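Local coordinates for Lmo0740 protein (Listeria monocytogenes, PDB 4RFA), which probably acts as a Crp-type transcription regulator, pairing a cyclic nucleotide-binding-like domain with a C-terminal winged helix-turn-helix domain expected to bind DNA, at residues I181-L186 with I211-P216; L143-K148 with Y155-N160. All coordinates share one frame; numbering follows the deposited sequence.

From the N terminus the chain first builds the two antiparallel sheets of the cyclic nucleotide-binding-like domain, then runs along helix 126-143 into the DNA-binding half. Contact 2 closes first, a short loop in which the turns at 143-148 fold back on helix 150-165 at the junction between the two domains. Contact 1 opens only after that loop is complete. It begins at the start of helix 183-189, spans the helix-turn-helix with helix 194-206, and brings the segment before strand 218-220 back there. The two loops therefore follow in series. They meet in the domain core, where Leu186 CD1 packs 3.9 Å from Leu158 CD2, and their centres are about 17 Å apart.

Contact 1 of 2, residues I181-L186 with I211-P216; sequences INQSVL and INKKSP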
loop_
_atom_site.group_PDB
_atom_site.type_symbol
_atom_site.label_atom_id
_atom_site.label_comp_id
_atom_site.label_asym_id
_atom_site.label_seq_id
_atom_site.Cartn_x
_atom_site.Cartn_y
_atom_site.Cartn_z
ATOM N N ILE A 181 10.001 -18.597 8.090
ATOM C CA ILE A 181 8.877 -18.244 8.949
ATOM C C ILE A 181 8.834 -19.180 10.174
ATOM O O ILE A 181 8.252 -20.301 10.128
ATOM C CB ILE A 181 7.526 -18.313 8.239
ATOM C CG1 ILE A 181 7.517 -17.538 6.905
ATOM C CG2 ILE A 181 6.426 -17.774 9.179
ATOM C CD1 ILE A 181 7.627 -16.058 7.011
ATOM N N ASN A 182 9.504 -18.737 11.234
ATOM C CA ASN A 182 9.479 -19.393 12.529
ATOM C C ASN A 182 8.692 -18.564 13.495
ATOM O O ASN A 182 8.097 -17.493 13.159
ATOM C CB ASN A 182 10.898 -19.635 13.084
ATOM C CG ASN A 182 11.749 -18.371 13.134
ATOM O OD1 ASN A 182 11.253 -17.262 13.138
ATOM N ND2 ASN A 182 13.038 -18.553 13.208
ATOM N N GLN A 183 8.672 -19.043 14.714
ATOM C CA GLN A 183 7.961 -18.376 15.789
ATOM C C GLN A 183 8.304 -16.911 16.002
ATOM O O GLN A 183 7.419 -16.065 16.229
ATOM C CB GLN A 183 8.152 -19.153 17.091
ATOM C CG GLN A 183 7.074 -18.867 18.111
ATOM C CD GLN A 183 7.092 -19.865 19.233
ATOM O OE1 GLN A 183 6.652 -21.024 19.092
ATOM N NE2 GLN A 183 7.621 -19.435 20.351
ATOM N N SER A 184 9.592 -16.604 16.012
ATOM C CA SER A 184 10.045 -15.224 16.198
ATOM C C SER A 184 9.616 -14.326 15.045
ATOM O O SER A 184 9.159 -13.195 15.240
ATOM C CB SER A 184 11.592 -15.194 16.330
ATOM O OG SER A 184 12.028 -13.858 16.474
ATOM N N VAL A 185 9.732 -14.837 13.824
ATOM C CA VAL A 185 9.353 -14.060 12.669
ATOM C C VAL A 185 7.818 -13.855 12.631
ATOM O O VAL A 185 7.333 -12.723 12.439
ATOM C CB VAL A 185 9.881 -14.699 11.405
ATOM C CG1 VAL A 185 9.285 -14.064 10.161
ATOM C CG2 VAL A 185 11.442 -14.637 11.389
ATOM N N LEU A 186 7.073 -14.923 12.898
ATOM C CA LEU A 186 5.635 -14.846 12.918
ATOM C C LEU A 186 5.208 -13.821 13.907
ATOM O O LEU A 186 4.334 -13.039 13.602
ATOM C CB LEU A 186 4.989 -16.201 13.222
ATOM C CG LEU A 186 3.488 -16.336 13.081
ATOM C CD1 LEU A 186 3.090 -16.050 11.648
ATOM C CD2 LEU A 186 3.087 -17.752 13.475
ATOM N N ILE A 211 -1.561 -27.858 11.318
ATOM C CA ILE A 211 -1.323 -29.254 11.578
ATOM C C ILE A 211 -0.396 -29.461 12.765
ATOM O O ILE A 211 -0.612 -30.391 13.556
ATOM C CB ILE A 211 -0.688 -29.968 10.381
ATOM C CG1 ILE A 211 -1.530 -29.779 9.099
ATOM C CG2 ILE A 211 -0.474 -31.428 10.718
ATOM C CD1 ILE A 211 -2.980 -30.231 9.174
ATOM N N ASN A 212 0.657 -28.643 12.855
ATOM C CA ASN A 212 1.590 -28.675 13.986
ATOM C C ASN A 212 1.961 -27.287 14.485
ATOM O O ASN A 212 1.963 -26.355 13.733
ATOM C CB ASN A 212 2.896 -29.388 13.582
ATOM C CG ASN A 212 3.606 -30.044 14.773
ATOM O OD1 ASN A 212 3.088 -30.064 15.895
ATOM N ND2 ASN A 212 4.770 -30.617 14.525
ATOM N N LYS A 213 2.340 -27.196 15.744
ATOM C CA LYS A 213 2.789 -25.979 16.376
ATOM C C LYS A 213 4.208 -25.550 15.950
ATOM O O LYS A 213 4.628 -24.457 16.227
ATOM C CB LYS A 213 2.790 -26.197 17.881
ATOM C CG LYS A 213 2.902 -24.907 18.644
ATOM C CD LYS A 213 3.075 -25.156 20.121
ATOM C CE LYS A 213 3.599 -23.871 20.748
ATOM N NZ LYS A 213 2.852 -23.584 21.988
ATOM N N LYS A 214 4.873 -26.409 15.207
ATOM C CA LYS A 214 6.266 -26.353 14.896
ATOM C C LYS A 214 6.521 -25.913 13.441
ATOM O O LYS A 214 5.905 -26.419 12.516
ATOM C CB LYS A 214 6.732 -27.792 15.026
ATOM C CG LYS A 214 8.195 -27.998 15.215
ATOM C CD LYS A 214 8.598 -29.335 14.600
ATOM C CE LYS A 214 9.792 -29.907 15.295
ATOM N NZ LYS A 214 10.747 -28.820 15.654
ATOM N N SER A 215 7.483 -25.036 13.211
ATOM C CA SER A 215 7.790 -24.663 11.824
ATOM C C SER A 215 8.657 -25.702 11.105
ATOM O O SER A 215 9.458 -26.408 11.726
ATOM C CB SER A 215 8.435 -23.283 11.739
ATOM O OG SER A 215 9.480 -23.158 12.669
ATOM N N PRO A 216 8.530 -25.776 9.778
ATOM C CA PRO A 216 7.692 -24.917 8.923
ATOM C C PRO A 216 6.201 -25.149 9.116
ATOM O O PRO A 216 5.752 -26.290 9.285
ATOM C CB PRO A 216 8.122 -25.262 7.491
ATOM C CG PRO A 216 9.055 -26.435 7.590
ATOM C CD PRO A 216 9.375 -26.716 9.031
HETATM O O HOH W 1 6.505 -22.716 16.154
#
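Ile181 meets Ser215 through its backbone: the carbonyl O lies 3.4 Å from Ser215 CB, while the Ile181 side chain leads away to pack on Phe75, Met165 and Tyr217. At Asn182 the contact passes to the serine hydroxyl, Ser215 OG standing 3.8 Å from Asn182 CB, a van der Waals approach. The Asn182 amide is committed elsewhere. With CG between the backbone N and the carbonyl carbon (chi1 54°), it folds over the start of helix 183-189, and OD1 accepts from Val185 N at 2.9 Å, an N-cap bond arriving nearly head-on to the carbonyl (C=O...N 165°). Gln183, in the first turn, reaches toward Lys213 with an extended start to its chain. A water donates to the backbone O of Lys213 at 2.6 Å and, weakly, to Gln183 OE1 at 3.4 Å. On Gln183, NE2 bonds to Gln194 OE1, and the Lys213 side chain sends NZ to Thr202 OG1 and Ser198 O. Past helix 194-206, probably the recognition helix of the winged helix-turn-helix, the chain comes back beside the start of helix 183-189, just before strand 218-220, through a cis peptide before Pro216. The chemistry implies a light surface join: about 127 Å² is buried, the polar link runs through water, and the stronger bonds cap helix 183-189 through Asn182 and tie Gln183 and Lys213 to helix 194-206.

Contact 2 of 2, residues L143-K148 with Y155-N160; sequences LGMIAK and YMALEN
Over one face of the Gly144-Met145 peptide lies the end of Met156, a selenomethionine, with CE 3.3 Å above Gly144 C and SE above the oxygen, 3.6 Å from Gly144 O. The methyl can settle directly on the amide because Gly144 has no side chain in the way, and a bend at the last torsion of Met156 (chi3 70°) lays the SE-CE bond over the carbonyl, tilted from it by about 35°. A second flat group, the Met156-Ala157 peptide, receives the other selenomethionine in return: Met145 CE sits over the face of its nitrogen and closes to 3.4 Å from Ala157 CB, with a rather tight 3.3 Å to Ala157 CA. The Asn160 amide is touched more loosely, its ND2 4.1 Å from the same methyl, which stands obliquely above the amide plane, while ND2 is held by a hydrogen bond to Tyr189 OH.

The two selenomethionines thus slide past each other in opposite directions, each ending on the other segment's backbone; an extended chain beyond CG (chi3 -179°) gives Met145 the length to reach the helix. The segment 143-148 sits where Crp-type regulators have their interdomain hinge, and probably corresponds to it. A type I turn, Leu143 to Ile146, and an overlapping type II turn, Met145 to Lys148, carry the chain from helix 126-143 into helix 150-165, the first helix of the DNA-binding domain. Ile146 of the second subunit packs on Met145, so the junction also adjoins the dimer interface. Beside the selenium, Lys148 crosses Met156 at about a right angle, its CG 4.1 Å from Met156 SE.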
loop_
_atom_site.group_PDB
_atom_site.type_symbol
_atom_site.label_atom_id
_atom_site.label_comp_id
_atom_site.label_asym_id
_atom_site.label_seq_id
_atom_site.Cartn_x
_atom_site.Cartn_y
_atom_site.Cartn_z
ATOM N N LEU A 143 -3.860 -3.942 5.927
ATOM C CA LEU A 143 -4.689 -2.935 6.621
ATOM C C LEU A 143 -5.862 -3.594 7.381
ATOM O O LEU A 143 -6.341 -3.084 8.400
ATOM C CB LEU A 143 -5.203 -1.877 5.653
ATOM C CG LEU A 143 -4.149 -0.931 5.021
ATOM C CD1 LEU A 143 -4.824 -0.045 3.985
ATOM C CD2 LEU A 143 -3.505 -0.045 6.059
ATOM N N GLY A 144 -6.324 -4.733 6.909
ATOM C CA GLY A 144 -7.389 -5.455 7.627
ATOM C C GLY A 144 -7.000 -5.915 9.029
ATOM O O GLY A 144 -7.856 -6.355 9.820
HETATM N N MSE A 145 -5.719 -5.793 9.362
HETATM C CA MSE A 145 -5.227 -6.217 10.666
HETATM C C MSE A 145 -5.430 -5.158 11.716
HETATM O O MSE A 145 -5.318 -5.455 12.925
HETATM C CB MSE A 145 -3.740 -6.537 10.560
HETATM C CG MSE A 145 -3.521 -8.000 10.196
HETATM SE SE MSE A 145 -1.632 -8.475 10.492
HETATM C CE MSE A 145 -1.728 -10.356 9.915
ATOM N N ILE A 146 -5.721 -3.933 11.289
ATOM C CA ILE A 146 -5.916 -2.782 12.216
ATOM C C ILE A 146 -7.088 -3.054 13.135
ATOM O O ILE A 146 -8.069 -3.620 12.714
ATOM C CB ILE A 146 -6.110 -1.473 11.427
ATOM C CG1 ILE A 146 -4.849 -1.117 10.682
ATOM C CG2 ILE A 146 -6.473 -0.307 12.349
ATOM C CD1 ILE A 146 -4.984 0.052 9.733
ATOM N N ALA A 147 -6.943 -2.724 14.418
ATOM C CA ALA A 147 -8.019 -2.971 15.399
ATOM C C ALA A 147 -8.363 -4.442 15.666
ATOM O O ALA A 147 -9.494 -4.750 16.019
ATOM C CB ALA A 147 -9.301 -2.196 14.995
ATOM N N LYS A 148 -7.439 -5.372 15.439
ATOM C CA LYS A 148 -7.720 -6.768 15.708
ATOM C C LYS A 148 -6.896 -7.232 16.883
ATOM O O LYS A 148 -5.814 -6.697 17.162
ATOM C CB LYS A 148 -7.366 -7.636 14.511
ATOM C CG LYS A 148 -8.107 -7.388 13.226
ATOM C CD LYS A 148 -9.595 -7.550 13.299
ATOM C CE LYS A 148 -10.111 -7.475 11.857
ATOM N NZ LYS A 148 -11.554 -7.786 11.829
ATOM N N TYR A 155 -4.330 -15.578 12.553
ATOM C CA TYR A 155 -5.049 -16.230 11.446
ATOM C C TYR A 155 -4.831 -15.506 10.150
ATOM O O TYR A 155 -4.596 -16.123 9.125
ATOM C CB TYR A 155 -6.552 -16.241 11.745
ATOM C CG TYR A 155 -7.031 -17.498 12.491
ATOM C CD1 TYR A 155 -7.156 -18.694 11.813
ATOM C CD2 TYR A 155 -7.378 -17.474 13.831
ATOM C CE1 TYR A 155 -7.614 -19.850 12.432
ATOM C CE2 TYR A 155 -7.863 -18.619 14.465
ATOM C CZ TYR A 155 -7.946 -19.810 13.750
ATOM O OH TYR A 155 -8.388 -20.986 14.288
HETATM N N MSE A 156 -4.984 -14.181 10.186
HETATM C CA MSE A 156 -4.900 -13.363 8.993
HETATM C C MSE A 156 -3.494 -13.408 8.490
HETATM O O MSE A 156 -3.315 -13.510 7.298
HETATM C CB MSE A 156 -5.244 -11.875 9.224
HETATM C CG MSE A 156 -6.727 -11.752 9.538
HETATM SE SE MSE A 156 -7.156 -9.912 10.176
HETATM C CE MSE A 156 -6.855 -9.139 8.406
ATOM N N ALA A 157 -2.496 -13.303 9.374
ATOM C CA ALA A 157 -1.109 -13.456 8.939
ATOM C C ALA A 157 -0.865 -14.806 8.212
ATOM O O ALA A 157 -0.264 -14.873 7.147
ATOM C CB ALA A 157 -0.170 -13.329 10.124
ATOM N N LEU A 158 -1.236 -15.901 8.846
ATOM C CA LEU A 158 -0.899 -17.200 8.298
ATOM C C LEU A 158 -1.619 -17.407 6.999
ATOM O O LEU A 158 -1.084 -18.041 6.083
ATOM C CB LEU A 158 -1.273 -18.302 9.272
ATOM C CG LEU A 158 -0.296 -18.445 10.422
ATOM C CD1 LEU A 158 -0.861 -19.371 11.483
ATOM C CD2 LEU A 158 1.078 -18.919 9.948
ATOM N N GLU A 159 -2.796 -16.800 6.861
ATOM C CA GLU A 159 -3.469 -16.829 5.582
ATOM C C GLU A 159 -2.797 -15.977 4.508
ATOM O O GLU A 159 -2.775 -16.392 3.335
ATOM C CB GLU A 159 -4.974 -16.467 5.708
ATOM C CG GLU A 159 -5.614 -16.051 4.409
ATOM C CD GLU A 159 -7.048 -15.533 4.556
ATOM O OE1 GLU A 159 -7.888 -16.197 5.199
ATOM O OE2 GLU A 159 -7.334 -14.453 3.980
ATOM N N ASN A 160 -2.379 -14.760 4.859
ATOM C CA ASN A 160 -1.710 -13.864 3.940
ATOM C C ASN A 160 -0.439 -14.576 3.448
ATOM O O ASN A 160 -0.083 -14.546 2.266
ATOM C CB ASN A 160 -1.201 -12.571 4.622
ATOM C CG ASN A 160 -2.309 -11.551 5.038
ATOM O OD1 ASN A 160 -3.454 -11.590 4.608
ATOM N ND2 ASN A 160 -1.901 -10.570 5.839
#